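Local structure of Myo-inositol-1-phosphate synthase-related protein (Thermotoga maritima MSB8, 3CIN) at residues G98-S103 / L169-Y175; E115-K121 / I161-K166; I195-N201 / V216-D220. The protein belongs with the myo-inositol-1-phosphate synthase-related proteins and binds nicotinamide-adenine-dinucleotide on a Rossmann-type domain. One frame throughout, in Å; residues are numbered along the deposited sequence.

Interaction 1: G98-S103 / L169-Y175; sequences GVHLGS and LTATQVY. With NAD (nicotinamide-adenine-dinucleotide), chain F.
Tyr175 reaches from helix 171-186 to the backbone of Val99, and its hydroxyl joins that loop to the adenine of NAD. Its CB starts on the helix, with CG anti to its own carbonyl carbon (chi1 -68°), and the ring then runs toward 98-103. CD1 and CE1 pass Val99 CG2, which lies oblique to the ring, 3.5 Å from Tyr175 CE1. On the other edge CE2 approaches N1A of NAD. At the tip, Tyr175 OH accepts from Val99 N at 3.0 Å, with an N-H...O angle of 159°, and donates to NAD N1A at 2.6 Å. N1A lies in the ring plane. The two bonds fix the rotation of the hydroxyl.

The adenine amino group is held too. NAD N6A donates to Val99 O at 2.8 Å and to Ser103 OG at 3.1 Å. Ala171 CB packs close to the same nitrogen. Ser103 OG also receives a bond from a water that accepts from Ala171 N, so water joins the turn to the first turn of the helix.

In one of its two conformers, Leu101 packs CD1 near Val174 CG2. Thr170 N donates to Gln173 OE1, and Gln173 N returns a weak bond to Thr170 OG1, a capping box; OG1 also bonds Glu146. Together the loop after strand 96-97 and the start of helix 171-186 line the adenine end of the NAD pocket in a Rossmann-type dinucleotide-binding domain.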
loop_
_atom_site.group_PDB
_atom_site.type_symbol
_atom_site.label_atom_id
_atom_site.label_comp_id
_atom_site.label_asym_id
_atom_site.label_seq_id
_atom_site.Cartn_x
_atom_site.Cartn_y
_atom_site.Cartn_z
ATOM N N GLY A 98 30.141 31.274 -3.799
ATOM C CA GLY A 98 30.991 30.116 -3.967
ATOM C C GLY A 98 31.586 29.920 -5.355
ATOM O O GLY A 98 31.954 30.870 -6.011
ATOM N N VAL A 99 31.755 28.653 -5.736
ATOM C CA VAL A 99 32.238 28.233 -7.045
ATOM C C VAL A 99 31.158 27.353 -7.653
ATOM O O VAL A 99 30.662 26.435 -6.986
ATOM C CB VAL A 99 33.584 27.452 -6.907
ATOM C CG1 VAL A 99 34.666 28.352 -6.378
ATOM C CG2 VAL A 99 33.485 26.294 -6.004
ATOM N N HIS A 100 30.792 27.596 -8.903
ATOM C CA HIS A 100 29.605 26.935 -9.469
ATOM C C HIS A 100 29.898 25.692 -10.248
ATOM O O HIS A 100 29.153 24.716 -10.187
ATOM C CB HIS A 100 28.694 27.884 -10.288
ATOM C CG HIS A 100 29.329 28.541 -11.472
ATOM N ND1 HIS A 100 29.459 27.919 -12.695
ATOM C CD2 HIS A 100 29.813 29.798 -11.638
ATOM C CE1 HIS A 100 30.029 28.746 -13.554
ATOM N NE2 HIS A 100 30.242 29.900 -12.941
ATOM N N LEU A 101 30.981 25.739 -11.005
ATOM C CA LEU A 101 31.256 24.725 -12.007
ATOM C C LEU A 101 29.963 24.316 -12.728
ATOM O O LEU A 101 29.231 25.187 -13.211
ATOM C CB LEU A 101 32.007 23.568 -11.377
ATOM C CG LEU A 101 33.433 24.002 -11.032
ATOM C CD1 LEU A 101 33.985 23.093 -10.001
ATOM C CD2 LEU A 101 34.292 24.000 -12.297
ATOM N N GLY A 102 29.646 23.041 -12.808
ATOM C CA GLY A 102 28.449 22.651 -13.582
ATOM C C GLY A 102 27.160 22.519 -12.789
ATOM O O GLY A 102 26.168 22.005 -13.295
ATOM N N SER A 103 27.182 22.934 -11.516
ATOM C CA SER A 103 26.151 22.494 -10.569
ATOM C C SER A 103 24.700 22.771 -10.995
ATOM O O SER A 103 23.869 21.875 -10.941
ATOM C CB SER A 103 26.334 23.223 -9.245
ATOM O OG SER A 103 27.467 22.736 -8.519
ATOM N N LEU A 169 36.062 18.624 -12.817
ATOM C CA LEU A 169 35.755 18.754 -11.410
ATOM C C LEU A 169 34.302 19.132 -11.159
ATOM O O LEU A 169 33.662 19.751 -12.014
ATOM C CB LEU A 169 36.632 19.830 -10.820
ATOM C CG LEU A 169 38.073 19.393 -10.531
ATOM C CD1 LEU A 169 38.986 20.600 -10.476
ATOM C CD2 LEU A 169 38.136 18.601 -9.229
ATOM N N THR A 170 33.789 18.745 -10.007
ATOM C CA THR A 170 32.529 19.286 -9.524
ATOM C C THR A 170 32.788 20.255 -8.365
ATOM O O THR A 170 33.859 20.281 -7.748
ATOM C CB THR A 170 31.594 18.193 -9.028
ATOM O OG1 THR A 170 32.104 17.626 -7.816
ATOM C CG2 THR A 170 31.385 17.144 -10.142
ATOM N N ALA A 171 31.755 21.006 -8.012
ATOM C CA ALA A 171 31.889 21.988 -6.929
ATOM C C ALA A 171 32.259 21.324 -5.614
ATOM O O ALA A 171 33.114 21.811 -4.895
ATOM C CB ALA A 171 30.602 22.812 -6.771
ATOM N N THR A 172 31.580 20.256 -5.249
ATOM C CA THR A 172 31.863 19.538 -4.002
ATOM C C THR A 172 33.312 19.069 -3.969
ATOM O O THR A 172 33.969 19.149 -2.905
ATOM C CB THR A 172 30.923 18.314 -3.854
ATOM O OG1 THR A 172 29.558 18.771 -3.758
ATOM C CG2 THR A 172 31.323 17.460 -2.667
ATOM N N GLN A 173 33.864 18.628 -5.120
ATOM C CA GLN A 173 35.274 18.219 -5.152
ATOM C C GLN A 173 36.191 19.410 -4.856
ATOM O O GLN A 173 37.143 19.294 -4.145
ATOM C CB GLN A 173 35.603 17.560 -6.462
ATOM C CG GLN A 173 34.886 16.217 -6.614
ATOM C CD GLN A 173 35.070 15.609 -8.021
ATOM O OE1 GLN A 173 35.084 16.335 -9.024
ATOM N NE2 GLN A 173 35.168 14.266 -8.103
ATOM N N VAL A 174 35.880 20.571 -5.423
ATOM C CA VAL A 174 36.661 21.777 -5.185
ATOM C C VAL A 174 36.496 22.228 -3.737
ATOM O O VAL A 174 37.508 22.599 -3.057
ATOM C CB VAL A 174 36.241 22.886 -6.158
ATOM C CG1 VAL A 174 36.986 24.204 -5.816
ATOM C CG2 VAL A 174 36.536 22.476 -7.632
ATOM N N TYR A 175 35.269 22.209 -3.227
ATOM C CA TYR A 175 35.049 22.585 -1.816
ATOM C C TYR A 175 35.766 21.687 -0.783
ATOM O O TYR A 175 36.333 22.213 0.181
ATOM C CB TYR A 175 33.587 22.647 -1.488
ATOM C CG TYR A 175 32.789 23.743 -2.118
ATOM C CD1 TYR A 175 33.215 25.076 -2.124
ATOM C CD2 TYR A 175 31.530 23.473 -2.667
ATOM C CE1 TYR A 175 32.422 26.071 -2.634
ATOM C CE2 TYR A 175 30.736 24.482 -3.175
ATOM C CZ TYR A 175 31.197 25.789 -3.172
ATOM O OH TYR A 175 30.418 26.790 -3.742
HETATM P PA NAD F . 18.160 22.435 -3.073
HETATM O O1A NAD F . 16.918 22.954 -2.398
HETATM O O2A NAD F . 18.123 22.653 -4.554
HETATM O O5B NAD F . 19.341 23.292 -2.497
HETATM C C5B NAD F . 20.631 23.254 -3.103
HETATM C C4B NAD F . 21.266 24.617 -2.891
HETATM O O4B NAD F . 22.632 24.550 -3.270
HETATM C C3B NAD F . 20.639 25.751 -3.693
HETATM O O3B NAD F . 20.471 26.912 -2.897
HETATM C C2B NAD F . 21.654 26.009 -4.800
HETATM O O2B NAD F . 21.520 27.285 -5.364
HETATM C C1B NAD F . 22.941 25.729 -4.056
HETATM N N9A NAD F . 24.098 25.413 -4.897
HETATM C C8A NAD F . 24.053 24.623 -6.041
HETATM N N7A NAD F . 25.357 24.455 -6.451
HETATM C C5A NAD F . 26.167 25.145 -5.584
HETATM C C6A NAD F . 27.542 25.395 -5.575
HETATM N N6A NAD F . 28.401 24.846 -6.491
HETATM N N1A NAD F . 28.044 26.113 -4.508
HETATM C C2A NAD F . 27.196 26.627 -3.544
HETATM N N3A NAD F . 25.827 26.458 -3.583
HETATM C C4A NAD F . 25.350 25.725 -4.610
HETATM O O3 NAD F . 18.408 20.922 -2.712
HETATM P PN NAD F . 18.150 20.250 -1.308
HETATM O O1N NAD F . 16.855 19.512 -1.385
HETATM O O2N NAD F . 18.478 21.195 -0.201
HETATM O O5D NAD F . 19.252 19.100 -1.325
HETATM C C5D NAD F . 20.611 19.418 -1.128
HETATM C C4D NAD F . 21.510 18.226 -1.435
HETATM O O4D NAD F . 21.281 17.239 -0.466
HETATM C C3D NAD F . 21.321 17.581 -2.799
HETATM O O3D NAD F . 22.605 17.151 -3.320
HETATM C C2D NAD F . 20.520 16.339 -2.442
HETATM O O2D NAD F . 20.741 15.272 -3.369
HETATM C C1D NAD F . 21.142 15.998 -1.106
HETATM N N1N NAD F . 20.301 15.120 -0.294
HETATM C C2N NAD F . 19.080 15.521 0.071
HETATM C C3N NAD F . 18.361 14.607 0.887
HETATM C C7N NAD F . 17.140 15.101 1.516
HETATM O O7N NAD F . 16.750 16.363 1.163
HETATM N N7N NAD F . 16.475 14.331 2.392
HETATM C C4N NAD F . 18.871 13.380 1.263
HETATM C C5N NAD F . 20.117 12.997 0.858
HETATM C C6N NAD F . 20.836 13.915 0.079
HETATM O O HOH W 1 30.914 20.359 -12.760
HETATM O O HOH W 2 29.399 21.072 -9.682
#

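Interaction 2: E115-K121 / I161-K166; sequences EDSMTLK and IENNDK
A Schellman motif ends helix 154-162, and its C-prime residue, Asn164, meets the start of helix 120-134. Asn164 has positive phi. Its side chain leaves with CG anti to the backbone N (chi1 -164°), which carries OD1 across to the other helix. There Asn164 OD1 accepts from Leu120 N at 2.8 Å, with an N-H...O angle of 160°. The donor sits 48° out of the amide carbonyl plane, above it rather than on a lone pair. The same oxygen, Asn164 OD1, rests 3.4 Å from Leu120 CG, and the two side chains cross at about a right angle. Thr119, the N-cap residue, packs its CB against the amide.

Leu120 CD1 turns to the aliphatic part of Lys166, 3.8 Å from its CG. The extended chain of Lys166 then carries NZ to Glu115 O, a hydrogen bond of 3.1 Å. The carboxylate of Glu115 is used otherwise: its oxygens accept from the backbone N atoms of His100 and Leu101.

On the exposed side Lys121 NZ is modelled in a salt bridge with Glu162 OE1, but so short that its exact geometry is doubtful. A water accepts from Lys121 N at 2.9 Å and donates to Ile161 O at 2.7 Å. The contact thus sets the N-terminal end of helix 120-134 against the C-terminal end of helix 154-162, with Leu169, just before helix 171-186, touching both Leu120 and Ile161.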
loop_
_atom_site.group_PDB
_atom_site.type_symbol
_atom_site.label_atom_id
_atom_site.label_comp_id
_atom_site.label_asym_id
_atom_site.label_seq_id
_atom_site.Cartn_x
_atom_site.Cartn_y
_atom_site.Cartn_z
ATOM N N GLU A 115 35.021 31.410 -9.842
ATOM C CA GLU A 115 35.904 30.922 -10.927
ATOM C C GLU A 115 35.536 31.555 -12.279
ATOM O O GLU A 115 36.166 31.277 -13.292
ATOM C CB GLU A 115 35.949 29.373 -10.953
ATOM C CG GLU A 115 34.803 28.652 -11.700
ATOM C CD GLU A 115 33.449 28.636 -11.003
ATOM O OE1 GLU A 115 33.257 29.331 -9.987
ATOM O OE2 GLU A 115 32.562 27.909 -11.532
ATOM N N ASP A 116 34.521 32.425 -12.263
ATOM C CA ASP A 116 34.172 33.296 -13.393
ATOM C C ASP A 116 35.221 34.390 -13.597
ATOM O O ASP A 116 35.347 34.935 -14.692
ATOM C CB ASP A 116 32.852 34.006 -13.138
ATOM C CG ASP A 116 31.637 33.061 -13.119
ATOM O OD1 ASP A 116 31.680 31.953 -13.690
ATOM O OD2 ASP A 116 30.611 33.467 -12.551
ATOM N N SER A 117 35.953 34.735 -12.540
ATOM C CA SER A 117 36.935 35.812 -12.613
ATOM C C SER A 117 38.342 35.393 -12.218
ATOM O O SER A 117 39.238 36.250 -12.102
ATOM C CB SER A 117 36.478 36.936 -11.698
ATOM O OG SER A 117 36.590 36.547 -10.337
ATOM N N MET A 118 38.550 34.098 -11.981
ATOM C CA MET A 118 39.848 33.605 -11.503
ATOM C C MET A 118 39.959 32.108 -11.755
ATOM O O MET A 118 38.968 31.452 -12.078
ATOM C CB MET A 118 40.082 33.977 -10.021
ATOM C CG MET A 118 39.172 33.304 -9.016
ATOM S SD MET A 118 39.299 33.929 -7.319
ATOM C CE MET A 118 38.380 35.458 -7.434
ATOM N N THR A 119 41.177 31.569 -11.679
ATOM C CA THR A 119 41.356 30.121 -11.816
ATOM C C THR A 119 40.812 29.348 -10.604
ATOM O O THR A 119 40.600 29.912 -9.540
ATOM C CB THR A 119 42.834 29.795 -11.971
ATOM O OG1 THR A 119 43.532 30.163 -10.763
ATOM C CG2 THR A 119 43.401 30.586 -13.183
ATOM N N LEU A 120 40.640 28.029 -10.757
ATOM C CA LEU A 120 40.188 27.223 -9.619
ATOM C C LEU A 120 41.174 27.336 -8.427
ATOM O O LEU A 120 40.785 27.415 -7.252
ATOM C CB LEU A 120 40.036 25.762 -10.027
ATOM C CG LEU A 120 38.726 25.513 -10.807
ATOM C CD1 LEU A 120 38.681 24.084 -11.332
ATOM C CD2 LEU A 120 37.484 25.871 -9.992
ATOM N N LYS A 121 42.462 27.334 -8.739
ATOM C CA LYS A 121 43.471 27.401 -7.695
ATOM C C LYS A 121 43.338 28.716 -6.928
ATOM O O LYS A 121 43.462 28.755 -5.701
ATOM C CB LYS A 121 44.866 27.265 -8.300
ATOM C CG LYS A 121 45.980 27.145 -7.284
ATOM C CD LYS A 121 47.317 26.716 -7.976
ATOM C CE LYS A 121 48.424 26.365 -6.965
ATOM N NZ LYS A 121 49.756 25.885 -7.598
ATOM N N ILE A 161 43.142 20.466 -10.077
ATOM C CA ILE A 161 43.113 21.828 -9.533
ATOM C C ILE A 161 44.184 22.719 -10.178
ATOM O O ILE A 161 43.919 23.890 -10.629
ATOM C CB ILE A 161 43.297 21.813 -8.002
ATOM C CG1 ILE A 161 42.109 21.077 -7.343
ATOM C CG2 ILE A 161 43.497 23.246 -7.505
ATOM C CD1 ILE A 161 40.755 21.811 -7.427
ATOM N N GLU A 162 45.404 22.188 -10.223
ATOM C CA GLU A 162 46.566 22.931 -10.712
ATOM C C GLU A 162 46.342 23.409 -12.147
ATOM O O GLU A 162 46.729 24.516 -12.509
ATOM C CB GLU A 162 47.825 22.052 -10.640
ATOM C CG GLU A 162 49.112 22.709 -11.155
ATOM C CD GLU A 162 49.440 24.051 -10.515
ATOM O OE1 GLU A 162 49.167 24.209 -9.300
ATOM O OE2 GLU A 162 49.988 24.938 -11.240
ATOM N N ASN A 163 45.719 22.559 -12.957
ATOM C CA ASN A 163 45.535 22.843 -14.367
ATOM C C ASN A 163 44.224 23.531 -14.702
ATOM O O ASN A 163 43.896 23.637 -15.897
ATOM C CB ASN A 163 45.681 21.541 -15.160
ATOM C CG ASN A 163 47.138 21.022 -15.158
ATOM O OD1 ASN A 163 48.081 21.799 -15.005
ATOM N ND2 ASN A 163 47.300 19.722 -15.328
ATOM N N ASN A 164 43.490 23.981 -13.676
ATOM C CA ASN A 164 42.222 24.700 -13.834
ATOM C C ASN A 164 41.235 23.876 -14.669
ATOM O O ASN A 164 40.605 24.389 -15.607
ATOM C CB ASN A 164 42.469 26.064 -14.482
ATOM C CG ASN A 164 41.291 27.015 -14.335
ATOM O OD1 ASN A 164 40.529 26.936 -13.375
ATOM N ND2 ASN A 164 41.154 27.949 -15.292
ATOM N N ASP A 165 41.173 22.582 -14.371
ATOM C CA ASP A 165 40.451 21.631 -15.223
ATOM C C ASP A 165 38.971 21.593 -14.800
ATOM O O ASP A 165 38.454 20.627 -14.171
ATOM C CB ASP A 165 41.100 20.231 -15.189
ATOM C CG ASP A 165 40.556 19.284 -16.272
ATOM O OD1 ASP A 165 39.579 19.654 -16.977
ATOM O OD2 ASP A 165 41.100 18.142 -16.405
ATOM N N LYS A 166 38.276 22.644 -15.198
ATOM C CA LYS A 166 36.901 22.843 -14.793
ATOM C C LYS A 166 35.984 21.754 -15.315
ATOM O O LYS A 166 35.093 21.313 -14.577
ATOM C CB LYS A 166 36.406 24.209 -15.264
ATOM C CG LYS A 166 37.040 25.358 -14.570
ATOM C CD LYS A 166 36.500 26.666 -15.193
ATOM C CE LYS A 166 37.430 27.810 -15.075
ATOM N NZ LYS A 166 36.743 29.100 -15.452
HETATM O O HOH W 3 43.552 26.490 -11.327
#

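Interaction 3: I195-N201 / V216-D220; sequences IPTFIAN and VFGDD. With MG (magnesium ion), chain E; NAD (nicotinamide-adenine-dinucleotide), chain F.
Hydrogen bonds from 199-201 to the carboxylate of Asp219 dominate this contact. Asp219 OD1 accepts from Ala200 N at 2.9 Å on its syn lone pair. Asn201 N donates to Asp219 OD2 at 2.9 Å, on the syn side. Asn201 ND2 reaches Asp219 OD2 at 2.8 Å, from 45° above the carboxylate plane. Both Asn201 donors come from one face of that plane. Ile199 N adds weak bonds to the two oxygens. Several donors thus hold the carboxylate in place. Asn193 ND2 gives OD1 a further bond.

The metal contact uses the other end of the Asn201 amide. Asn201 OD1 binds the magnesium ion at 2.5 Å, while ND2 stays on Asp219 and also bonds Asn365 O. Two waters and the backbone oxygens of Pro366, Pro368 and Glu371 complete the site.

Apolar packing is provided by Val216, whose CG1 lies 3.9 Å from Ala200 CB and meets Ile199 CG2. Ala200 CB packs on Gly218 O, the carbonyl oxygen of the cis peptide that leads into Asp219.

NAD is met at the far end. Chi1 of -154° turns the Asp220 carboxylate away from its own N and beside Pro196 CG and CB. Asp220 OD1 is 3.6 Å from NAD C6N. Ile195 CG2 touches the ribose oxygen NAD O3D.

The contact joins the loops that follow the neighbouring parallel strands 189-193 and 214-217, with helix 171-186 packed against Ile195, Thr197 and Ile199.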
loop_
_atom_site.group_PDB
_atom_site.type_symbol
_atom_site.label_atom_id
_atom_site.label_comp_id
_atom_site.label_asym_id
_atom_site.label_seq_id
_atom_site.Cartn_x
_atom_site.Cartn_y
_atom_site.Cartn_z
ATOM N N ILE A 195 25.713 14.776 0.263
ATOM C CA ILE A 195 25.282 14.539 -1.128
ATOM C C ILE A 195 26.031 13.335 -1.727
ATOM O O ILE A 195 26.940 12.795 -1.080
ATOM C CB ILE A 195 25.351 15.858 -1.987
ATOM C CG1 ILE A 195 26.737 16.080 -2.598
ATOM C CG2 ILE A 195 24.935 17.069 -1.141
ATOM C CD1 ILE A 195 26.753 17.128 -3.760
ATOM N N PRO A 196 25.563 12.832 -2.894
ATOM C CA PRO A 196 26.105 11.590 -3.437
ATOM C C PRO A 196 27.562 11.571 -3.854
ATOM O O PRO A 196 28.198 10.517 -3.858
ATOM C CB PRO A 196 25.156 11.252 -4.595
ATOM C CG PRO A 196 23.923 11.996 -4.349
ATOM C CD PRO A 196 24.363 13.259 -3.635
ATOM N N THR A 197 28.103 12.724 -4.227
ATOM C CA THR A 197 29.448 12.786 -4.759
ATOM C C THR A 197 30.427 12.143 -3.818
ATOM O O THR A 197 30.417 12.394 -2.611
ATOM C CB THR A 197 29.851 14.256 -4.957
ATOM O OG1 THR A 197 28.971 14.845 -5.929
ATOM C CG2 THR A 197 31.347 14.407 -5.336
ATOM N N PHE A 198 31.258 11.249 -4.347
ATOM C CA PHE A 198 32.242 10.574 -3.513
ATOM C C PHE A 198 33.290 11.563 -2.948
ATOM O O PHE A 198 34.000 12.254 -3.692
ATOM C CB PHE A 198 33.028 9.531 -4.293
ATOM C CG PHE A 198 32.280 8.262 -4.630
ATOM C CD1 PHE A 198 30.919 8.097 -4.483
ATOM C CD2 PHE A 198 33.006 7.194 -5.146
ATOM C CE1 PHE A 198 30.334 6.895 -4.829
ATOM C CE2 PHE A 198 32.408 6.042 -5.492
ATOM C CZ PHE A 198 31.099 5.889 -5.343
ATOM N N ILE A 199 33.334 11.658 -1.621
ATOM C CA ILE A 199 34.394 12.357 -0.917
ATOM C C ILE A 199 34.980 11.377 0.133
ATOM O O ILE A 199 36.147 10.896 0.048
ATOM C CB ILE A 199 33.903 13.674 -0.324
ATOM C CG1 ILE A 199 33.420 14.628 -1.427
ATOM C CG2 ILE A 199 35.047 14.305 0.511
ATOM C CD1 ILE A 199 34.503 15.092 -2.415
ATOM N N ALA A 200 34.137 10.956 1.089
ATOM C CA ALA A 200 34.522 9.872 2.006
ATOM C C ALA A 200 34.894 8.558 1.300
ATOM O O ALA A 200 35.764 7.823 1.731
ATOM C CB ALA A 200 33.469 9.647 3.098
ATOM N N ASN A 201 34.249 8.307 0.149
ATOM C CA ASN A 201 34.479 7.107 -0.657
ATOM C C ASN A 201 35.462 7.266 -1.810
ATOM O O ASN A 201 35.633 6.379 -2.635
ATOM C CB ASN A 201 33.122 6.598 -1.187
ATOM C CG ASN A 201 32.319 5.997 -0.111
ATOM O OD1 ASN A 201 32.550 4.841 0.288
ATOM N ND2 ASN A 201 31.360 6.760 0.397
ATOM N N VAL A 216 36.411 13.834 7.697
ATOM C CA VAL A 216 35.423 13.775 6.670
ATOM C C VAL A 216 34.336 12.794 7.092
ATOM O O VAL A 216 34.650 11.673 7.469
ATOM C CB VAL A 216 36.037 13.328 5.332
ATOM C CG1 VAL A 216 34.959 13.078 4.315
ATOM C CG2 VAL A 216 36.975 14.433 4.782
ATOM N N PHE A 217 33.085 13.248 7.054
ATOM C CA PHE A 217 31.940 12.308 7.113
ATOM C C PHE A 217 31.308 12.282 5.725
ATOM O O PHE A 217 31.068 13.333 5.077
ATOM C CB PHE A 217 30.879 12.713 8.123
ATOM C CG PHE A 217 31.361 12.810 9.595
ATOM C CD1 PHE A 217 32.416 12.059 10.101
ATOM C CD2 PHE A 217 30.656 13.663 10.460
ATOM C CE1 PHE A 217 32.751 12.150 11.475
ATOM C CE2 PHE A 217 30.976 13.747 11.776
ATOM C CZ PHE A 217 32.047 13.042 12.290
ATOM N N GLY A 218 30.938 11.092 5.296
ATOM C CA GLY A 218 30.250 10.966 4.003
ATOM C C GLY A 218 30.034 9.502 3.686
ATOM O O GLY A 218 30.505 8.649 4.436
ATOM N N ASP A 219 29.369 9.209 2.571
ATOM C CA ASP A 219 28.731 10.168 1.628
ATOM C C ASP A 219 27.213 9.848 1.508
ATOM O O ASP A 219 26.819 8.702 1.633
ATOM C CB ASP A 219 29.359 10.029 0.210
ATOM C CG ASP A 219 30.882 10.286 0.219
ATOM O OD1 ASP A 219 31.285 11.315 0.814
ATOM O OD2 ASP A 219 31.668 9.485 -0.335
ATOM N N ASP A 220 26.416 10.868 1.236
ATOM C CA ASP A 220 24.977 10.800 0.870
ATOM C C ASP A 220 24.157 10.539 2.138
ATOM O O ASP A 220 24.157 9.437 2.652
ATOM C CB ASP A 220 24.707 9.706 -0.159
ATOM C CG ASP A 220 23.467 9.992 -1.007
ATOM O OD1 ASP A 220 22.845 11.041 -0.819
ATOM O OD2 ASP A 220 23.186 9.156 -1.882
HETATM MG MG MG E . 32.075 2.684 1.474
HETATM P PA NAD F . 18.160 22.435 -3.073
HETATM O O1A NAD F . 16.918 22.954 -2.398
HETATM O O2A NAD F . 18.123 22.653 -4.554
HETATM O O5B NAD F . 19.341 23.292 -2.497
HETATM C C5B NAD F . 20.631 23.254 -3.103
HETATM C C4B NAD F . 21.266 24.617 -2.891
HETATM O O4B NAD F . 22.632 24.550 -3.270
HETATM C C3B NAD F . 20.639 25.751 -3.693
HETATM O O3B NAD F . 20.471 26.912 -2.897
HETATM C C2B NAD F . 21.654 26.009 -4.800
HETATM O O2B NAD F . 21.520 27.285 -5.364
HETATM C C1B NAD F . 22.941 25.729 -4.056
HETATM N N9A NAD F . 24.098 25.413 -4.897
HETATM C C8A NAD F . 24.053 24.623 -6.041
HETATM N N7A NAD F . 25.357 24.455 -6.451
HETATM C C5A NAD F . 26.167 25.145 -5.584
HETATM C C6A NAD F . 27.542 25.395 -5.575
HETATM N N6A NAD F . 28.401 24.846 -6.491
HETATM N N1A NAD F . 28.044 26.113 -4.508
HETATM C C2A NAD F . 27.196 26.627 -3.544
HETATM N N3A NAD F . 25.827 26.458 -3.583
HETATM C C4A NAD F . 25.350 25.725 -4.610
HETATM O O3 NAD F . 18.408 20.922 -2.712
HETATM P PN NAD F . 18.150 20.250 -1.308
HETATM O O1N NAD F . 16.855 19.512 -1.385
HETATM O O2N NAD F . 18.478 21.195 -0.201
HETATM O O5D NAD F . 19.252 19.100 -1.325
HETATM C C5D NAD F . 20.611 19.418 -1.128
HETATM C C4D NAD F . 21.510 18.226 -1.435
HETATM O O4D NAD F . 21.281 17.239 -0.466
HETATM C C3D NAD F . 21.321 17.581 -2.799
HETATM O O3D NAD F . 22.605 17.151 -3.320
HETATM C C2D NAD F . 20.520 16.339 -2.442
HETATM O O2D NAD F . 20.741 15.272 -3.369
HETATM C C1D NAD F . 21.142 15.998 -1.106
HETATM N N1N NAD F . 20.301 15.120 -0.294
HETATM C C2N NAD F . 19.080 15.521 0.071
HETATM C C3N NAD F . 18.361 14.607 0.887
HETATM C C7N NAD F . 17.140 15.101 1.516
HETATM O O7N NAD F . 16.750 16.363 1.163
HETATM N N7N NAD F . 16.475 14.331 2.392
HETATM C C4N NAD F . 18.871 13.380 1.263
HETATM C C5N NAD F . 20.117 12.997 0.858
HETATM C C6N NAD F . 20.836 13.915 0.079
HETATM O O HOH W 4 29.764 2.466 0.922
HETATM O O HOH W 5 32.246 1.534 -0.541
#

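In the fold
From the N terminus, the chain first forms strands 14-19 and 58-65 and then strand 96-97 at the edge of the parallel sheet. Interaction 1 opens just after it and closes at the start of helix 171-186. Interaction 2 both opens and closes within that span, joining helix 120-134 to the end of helix 154-162. The two touch around the loop after strand 96-97, where Asp116 bonds to His100. Interaction 3 follows in series, closing a short loop around helix 203-211. It meets interaction 1 through Thr172, and both touch NAD. Interaction 2 lies about 10 Å from interaction 3 at the nearest atoms.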